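Local coordinates for transcriptional regulator, LacI family protein (Rhodococcus jostii, PDB 3K9C) that probably acts as a DNA-binding transcriptional regulator of the LacI family, with a core of the periplasmic binding protein type, at residues 125-130 and 154-159. Sequence-based numbering, arbitrary orientation.
Sequences GHRNIA and HGLSAS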
loop_
_atom_site.group_PDB
_atom_site.type_symbol
_atom_site.label_atom_id
_atom_site.label_comp_id
_atom_site.label_asym_id
_atom_site.label_seq_id
_atom_site.Cartn_x
_atom_site.Cartn_y
_atom_site.Cartn_z
ATOM N N GLY B 125 7.831 -15.711 28.461
ATOM C CA GLY B 125 7.876 -17.153 28.654
ATOM C C GLY B 125 8.024 -18.065 27.452
ATOM O O GLY B 125 8.109 -19.279 27.619
ATOM N N HIS B 126 8.046 -17.501 26.247
ATOM C CA HIS B 126 8.164 -18.301 25.030
ATOM C C HIS B 126 9.553 -18.916 24.861
ATOM O O HIS B 126 10.565 -18.278 25.156
ATOM C CB HIS B 126 7.823 -17.432 23.806
ATOM C CG HIS B 126 6.397 -16.973 23.767
ATOM N ND1 HIS B 126 5.360 -17.793 23.370
ATOM C CD2 HIS B 126 5.832 -15.790 24.100
ATOM C CE1 HIS B 126 4.221 -17.132 23.457
ATOM N NE2 HIS B 126 4.475 -15.915 23.899
ATOM N N ARG B 127 9.597 -20.156 24.381
ATOM C CA ARG B 127 10.865 -20.846 24.158
ATOM C C ARG B 127 10.952 -21.426 22.743
ATOM O O ARG B 127 12.027 -21.428 22.136
ATOM C CB ARG B 127 11.054 -21.946 25.211
ATOM C CG ARG B 127 11.079 -21.403 26.637
ATOM C CD ARG B 127 11.357 -22.490 27.657
ATOM N NE ARG B 127 12.693 -23.056 27.496
ATOM C CZ ARG B 127 13.259 -23.883 28.366
ATOM N NH1 ARG B 127 12.605 -24.242 29.463
ATOM N NH2 ARG B 127 14.479 -24.353 28.139
ATOM N N ASN B 128 9.836 -21.932 22.222
ATOM C CA ASN B 128 9.820 -22.459 20.858
ATOM C C ASN B 128 9.428 -21.265 20.013
ATOM O O ASN B 128 8.246 -21.017 19.784
ATOM C CB ASN B 128 8.773 -23.557 20.688
ATOM C CG ASN B 128 9.101 -24.794 21.484
ATOM O OD1 ASN B 128 8.473 -25.074 22.502
ATOM N ND2 ASN B 128 10.103 -25.538 21.030
ATOM N N ILE B 129 10.428 -20.520 19.566
ATOM C CA ILE B 129 10.185 -19.328 18.785
ATOM C C ILE B 129 10.699 -19.453 17.367
ATOM O O ILE B 129 11.818 -19.925 17.132
ATOM C CB ILE B 129 10.826 -18.122 19.474
ATOM C CG1 ILE B 129 10.305 -18.038 20.916
ATOM C CG2 ILE B 129 10.517 -16.842 18.698
ATOM C CD1 ILE B 129 11.071 -17.083 21.807
ATOM N N ALA B 130 9.868 -19.018 16.424
ATOM C CA ALA B 130 10.216 -19.092 15.022
ATOM C C ALA B 130 10.365 -17.734 14.359
ATOM O O ALA B 130 9.774 -16.731 14.779
ATOM C CB ALA B 130 9.175 -19.912 14.277
ATOM N N HIS B 154 19.675 -16.802 24.968
ATOM C CA HIS B 154 18.699 -17.253 25.951
ATOM C C HIS B 154 18.734 -18.764 26.155
ATOM O O HIS B 154 17.893 -19.309 26.862
ATOM C CB HIS B 154 17.274 -16.854 25.550
ATOM C CG HIS B 154 16.970 -15.397 25.731
ATOM N ND1 HIS B 154 17.339 -14.438 24.813
ATOM C CD2 HIS B 154 16.334 -14.738 26.728
ATOM C CE1 HIS B 154 16.943 -13.250 25.235
ATOM N NE2 HIS B 154 16.330 -13.405 26.396
ATOM N N GLY B 155 19.703 -19.433 25.536
ATOM C CA GLY B 155 19.813 -20.879 25.675
ATOM C C GLY B 155 18.715 -21.626 24.939
ATOM O O GLY B 155 18.330 -22.733 25.328
ATOM N N LEU B 156 18.222 -21.033 23.855
ATOM C CA LEU B 156 17.138 -21.632 23.085
ATOM C C LEU B 156 17.497 -22.039 21.649
ATOM O O LEU B 156 16.607 -22.218 20.814
ATOM C CB LEU B 156 15.944 -20.665 23.066
ATOM C CG LEU B 156 15.439 -20.156 24.427
ATOM C CD1 LEU B 156 14.265 -19.199 24.221
ATOM C CD2 LEU B 156 15.009 -21.337 25.303
ATOM N N SER B 157 18.787 -22.189 21.356
ATOM C CA SER B 157 19.206 -22.569 20.010
ATOM C C SER B 157 18.561 -23.862 19.507
ATOM O O SER B 157 18.384 -24.032 18.303
ATOM C CB SER B 157 20.732 -22.712 19.940
ATOM O OG SER B 157 21.374 -21.448 19.973
ATOM N N ALA B 158 18.208 -24.765 20.418
ATOM C CA ALA B 158 17.597 -26.037 20.023
ATOM C C ALA B 158 16.083 -25.951 19.793
ATOM O O ALA B 158 15.470 -26.904 19.307
ATOM C CB ALA B 158 17.912 -27.118 21.064
ATOM N N SER B 159 15.479 -24.819 20.144
ATOM C CA SER B 159 14.045 -24.646 19.931
ATOM C C SER B 159 13.788 -23.422 19.052
ATOM O O SER B 159 12.683 -22.859 19.047
ATOM C CB SER B 159 13.308 -24.524 21.268
ATOM O OG SER B 159 13.886 -23.542 22.101
HETATM O O HOH W 1 11.102 -22.921 16.954
#
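Leu156 CD2 lies at the edge of the Arg127 guanidinium, near the plane of that group, 3.6 Å from Arg127 NE. The two side chains cross at about a right angle, and CD2 also reaches CB of Arg127, while the other methyl, CD1, packs 3.8 Å from Arg127 CA. The Asn128 amide has Ser159 CB off one face, beyond its nitrogen, 3.4 Å from ND2 in van der Waals contact. Ser159 does the polar work. Its OG, placed between backbone N and carbonyl carbon (chi1 52°), donates to Arg127 O at 2.8 Å, coming from above the carbonyl plane. An alanine here would probably leave Arg127 O without this hydroxyl donor, with a weak bond from Ile129 N, in the inverse gamma turn centred on Asn128, still reaching it. That same N-H also makes a weak, bent bond to Ser159 O at 3.3 Å, and Asn128 CA adds a CA-H...O contact to this oxygen. A water bridges the two backbones, donating a 2.6 Å bond to Ser159 O and a weak one to Ile129 O. Farther in, Leu156 and Ile129 both touch Thr122 and Met151. Schellman motifs at Gly125 and Gly155 end the preceding helices. Ile129 also bonds through its backbone to Thr161, so that parallel strands 129-133 and 160-164 start side by side, joined through helix 140-153 in the beta-alpha-beta crossover of a periplasmic binding protein-like domain.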